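Local structure of endoglucanase CEL5A (Eubacterium cellulosolvens, 4AFM) at residues A[30-35]-A[105-110]. The protein is a family 5 endoglucanase, probably acting on cellulose or related beta-glucans, whose non-catalytic carbohydrate-binding module, the part described here, probably binds beta-glucans such as xyloglucan. Numbering follows the deposited sequence.
Sequences LQPPYQ and DYIGVK
The side chain of Q31, in the conformer modelled here, lies obliquely across the rim of the Y106 ring, with its CG near the ring plane and 4.1 Å from Y106 CD1. CG of Y106 stands anti to the backbone N (chi1 177°), which starts the ring off beside the Q31 chain. The phenol OH is hydrogen-bonded to E29 OE2 and K110 NZ. A tyrosine suits this place because its flat ring packs against aliphatic carbons while its hydroxyl meets charged groups. An alanine here would probably leave E29 and K110 without their shared hydroxyl partner and open a gap beside the Q31 chain. Next along, L30 and I107 form an antiparallel hydrogen-bonded pair: L30 N donates to I107 O at 2.9 Å, and I107 N to L30 O at 2.8 Å. Their branched apolar side chains share one face of the sheet, CB to CB 4.3 Å, and suit this buried position. P32, whose N has no proton to offer, follows where the pairing stops; its CG meets I107 CD1, and its CD lies 3.6 Å from D105 O. That carbonyl instead accepts a water, which also makes a weak bond to Q31 OE1. P33 CG packs against D105 OD1, while D105 OD2 is held by H65 and W63. Beyond the prolines the chain folds back, and Q35 OE1, in its modelled conformer, accepts the N-H of Q31 at 2.8 Å. Segment 30-35 thus leaves a strand outermost within this chain in a four-stranded antiparallel sheet, beside a strand entered through a classic beta bulge, D105 and Y106 against A61 of strand 56-62, within this family 65 carbohydrate-binding module.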
ATOM      1  N   LEU A  30       1.395  -4.427  -4.137  1.00  6.57           N
ATOM      2  CA  LEU A  30       2.054  -3.167  -4.528  1.00  7.83           C
ATOM      3  C   LEU A  30       2.421  -3.222  -5.935  1.00  8.54           C
ATOM      4  O   LEU A  30       2.783  -4.361  -6.535  1.00  9.48           O
ATOM      5  CB  LEU A  30       3.387  -2.948  -3.916  1.00 10.79           C
ATOM      6  CG  LEU A  30       3.351  -2.788  -2.491  1.00 10.32           C
ATOM      7  CD1 LEU A  30       4.827  -2.704  -1.827  1.00 12.14           C
ATOM      8  CD2 LEU A  30       2.880  -1.336  -2.088  1.00 14.80           C
ATOM      9  N   GLN A  31       2.370  -2.157  -6.695  1.00  7.39           N
ATOM     10  CA  GLN A  31       2.829  -2.094  -8.023  0.61  8.12           C
ATOM     11  C   GLN A  31       3.893  -0.977  -8.107  1.00  7.16           C
ATOM     12  O   GLN A  31       3.529   0.211  -8.248  1.00  7.31           O
ATOM     13  CB  GLN A  31       1.705  -1.831  -8.916  0.61 10.23           C
ATOM     14  CG  GLN A  31       0.807  -3.064  -8.805  0.61 13.75           C
ATOM     15  CD  GLN A  31      -0.303  -3.160  -9.835  0.61 19.01           C
ATOM     16  OE1 GLN A  31      -0.206  -2.723 -10.996  0.61 27.38           O
ATOM     17  NE2 GLN A  31      -1.356  -3.830  -9.423  0.61 26.48           N
ATOM     18  N   PRO A  32       5.150  -1.330  -7.982  1.00  6.34           N
ATOM     19  CA  PRO A  32       6.200  -0.272  -7.894  1.00  6.78           C
ATOM     20  C   PRO A  32       6.195   0.738  -8.978  1.00  7.47           C
ATOM     21  O   PRO A  32       6.457   1.921  -8.658  1.00  8.01           O
ATOM     22  CB  PRO A  32       7.505  -1.104  -7.865  1.00  7.14           C
ATOM     23  CG  PRO A  32       7.055  -2.413  -7.200  1.00  7.71           C
ATOM     24  CD  PRO A  32       5.726  -2.710  -7.789  1.00  6.90           C
ATOM     25  N   PRO A  33       5.868   0.486 -10.212  1.00  7.19           N
ATOM     26  CA  PRO A  33       5.886   1.555 -11.243  1.00  8.67           C
ATOM     27  C   PRO A  33       4.787   2.547 -10.943  1.00  9.70           C
ATOM     28  O   PRO A  33       4.911   3.667 -11.513  1.00 12.55           O
ATOM     29  CB  PRO A  33       5.556   0.815 -12.543  1.00  9.73           C
ATOM     30  CG  PRO A  33       6.076  -0.582 -12.330  1.00  9.66           C
ATOM     31  CD  PRO A  33       5.660  -0.869 -10.850  1.00  7.83           C
ATOM     32  N   TYR A  34       3.789   2.264 -10.165  1.00  9.21           N
ATOM     33  CA  TYR A  34       2.620   3.139 -10.011  1.00 10.35           C
ATOM     34  C   TYR A  34       2.415   3.657  -8.623  1.00 10.72           C
ATOM     35  O   TYR A  34       1.465   4.539  -8.419  1.00 13.28           O
ATOM     36  CB  TYR A  34       1.312   2.358 -10.406  1.00 12.99           C
ATOM     37  CG  TYR A  34       1.370   2.000 -11.859  1.00 14.65           C
ATOM     38  CD1 TYR A  34       1.320   2.967 -12.861  1.00 20.41           C
ATOM     39  CD2 TYR A  34       1.551   0.697 -12.271  1.00 18.27           C
ATOM     40  CE1 TYR A  34       1.384   2.641 -14.202  1.00 24.85           C
ATOM     41  CE2 TYR A  34       1.571   0.343 -13.627  1.00 21.39           C
ATOM     42  CZ  TYR A  34       1.538   1.321 -14.552  1.00 23.00           C
ATOM     43  OH  TYR A  34       1.540   0.932 -15.885  1.00 30.60           O
ATOM     44  N   GLN A  35       3.026   3.173  -7.569  1.00 10.00           N
ATOM     45  CA  GLN A  35       2.789   3.541  -6.126  0.64  9.05           C
ATOM     46  C   GLN A  35       4.168   3.912  -5.533  1.00  9.52           C
ATOM     47  O   GLN A  35       5.119   3.079  -5.588  1.00 10.02           O
ATOM     48  CB  GLN A  35       2.234   2.449  -5.217  0.64 10.25           C
ATOM     49  CG  GLN A  35       0.816   2.117  -5.576  0.64 10.10           C
ATOM     50  CD  GLN A  35       0.481   0.844  -4.747  0.64 10.66           C
ATOM     51  OE1 GLN A  35       0.846  -0.338  -5.157  0.64  9.02           O
ATOM     52  NE2 GLN A  35      -0.198   0.987  -3.654  0.64 11.89           N
ATOM     53  N   ASP A 105       7.181  -5.271 -11.628  1.00  5.96           N
ATOM     54  CA  ASP A 105       5.819  -4.690 -11.810  1.00  6.25           C
ATOM     55  C   ASP A 105       4.903  -4.945 -10.661  1.00  5.83           C
ATOM     56  O   ASP A 105       3.905  -4.167 -10.524  1.00  7.03           O
ATOM     57  CB  ASP A 105       5.213  -5.256 -13.103  1.00  7.35           C
ATOM     58  CG  ASP A 105       5.805  -4.796 -14.316  1.00  8.47           C
ATOM     59  OD1 ASP A 105       5.888  -3.528 -14.467  1.00 12.27           O
ATOM     60  OD2 ASP A 105       6.203  -5.525 -15.233  1.00  9.00           O
ATOM     61  N   TYR A 106       5.107  -5.953  -9.835  1.00  5.35           N
ATOM     62  CA  TYR A 106       4.060  -6.374  -8.917  1.00  5.19           C
ATOM     63  C   TYR A 106       4.655  -7.119  -7.760  1.00  5.09           C
ATOM     64  O   TYR A 106       5.534  -8.028  -7.977  1.00  5.24           O
ATOM     65  CB  TYR A 106       3.109  -7.339  -9.709  1.00  5.76           C
ATOM     66  CG  TYR A 106       2.001  -7.928  -8.885  1.00  6.04           C
ATOM     67  CD1 TYR A 106       0.898  -7.164  -8.495  1.00  6.65           C
ATOM     68  CD2 TYR A 106       2.063  -9.268  -8.435  1.00  6.33           C
ATOM     69  CE1 TYR A 106      -0.131  -7.714  -7.773  1.00  7.09           C
ATOM     70  CE2 TYR A 106       1.028  -9.791  -7.683  1.00  6.60           C
ATOM     71  CZ  TYR A 106      -0.051  -9.019  -7.381  1.00  6.73           C
ATOM     72  OH  TYR A 106      -1.043  -9.654  -6.624  1.00  7.67           O
ATOM     73  N   ILE A 107       4.178  -6.843  -6.564  1.00  5.01           N
ATOM     74  CA  ILE A 107       4.442  -7.624  -5.386  1.00  5.19           C
ATOM     75  C   ILE A 107       3.110  -7.983  -4.807  1.00  5.27           C
ATOM     76  O   ILE A 107       2.263  -7.114  -4.596  1.00  5.52           O
ATOM     77  CB  ILE A 107       5.249  -6.764  -4.333  1.00  5.38           C
ATOM     78  CG1 ILE A 107       6.599  -6.416  -4.935  1.00  5.90           C
ATOM     79  CG2 ILE A 107       5.395  -7.551  -3.021  1.00  6.09           C
ATOM     80  CD1 ILE A 107       7.331  -5.345  -4.107  1.00  7.55           C
ATOM     81  N   GLY A 108       2.840  -9.248  -4.505  1.00  5.32           N
ATOM     82  CA  GLY A 108       1.563  -9.645  -3.932  1.00  5.64           C
ATOM     83  C   GLY A 108       1.752 -10.682  -2.853  1.00  5.60           C
ATOM     84  O   GLY A 108       2.613 -11.609  -2.977  1.00  7.48           O
ATOM     85  N   VAL A 109       0.948 -10.654  -1.814  1.00  5.66           N
ATOM     86  CA  VAL A 109       0.882 -11.700  -0.777  1.00  6.10           C
ATOM     87  C   VAL A 109      -0.437 -12.372  -1.004  1.00  6.19           C
ATOM     88  O   VAL A 109      -1.502 -11.687  -0.967  1.00  6.56           O
ATOM     89  CB  VAL A 109       0.951 -11.057   0.611  1.00  6.77           C
ATOM     90  CG1 VAL A 109       0.724 -12.127   1.675  1.00  8.42           C
ATOM     91  CG2 VAL A 109       2.260 -10.324   0.847  1.00  8.02           C
ATOM     92  N   LYS A 110      -0.457 -13.686  -1.175  1.00  6.30           N
ATOM     93  CA  LYS A 110      -1.695 -14.386  -1.571  1.00  6.57           C
ATOM     94  C   LYS A 110      -1.832 -15.670  -0.758  1.00  6.34           C
ATOM     95  O   LYS A 110      -0.846 -16.285  -0.337  1.00  6.97           O
ATOM     96  CB  LYS A 110      -1.672 -14.820  -3.031  1.00  7.14           C
ATOM     97  CG  LYS A 110      -1.603 -13.592  -4.010  1.00  8.51           C
ATOM     98  CD  LYS A 110      -1.786 -14.136  -5.447  1.00  9.21           C
ATOM     99  CE  LYS A 110      -1.705 -13.064  -6.551  1.00  9.74           C
ATOM    100  NZ  LYS A 110      -2.915 -12.211  -6.484  1.00 10.04           N
TER
HETATM  101  O   HOH W   1       2.841  -2.578 -12.536  1.00 22.67           O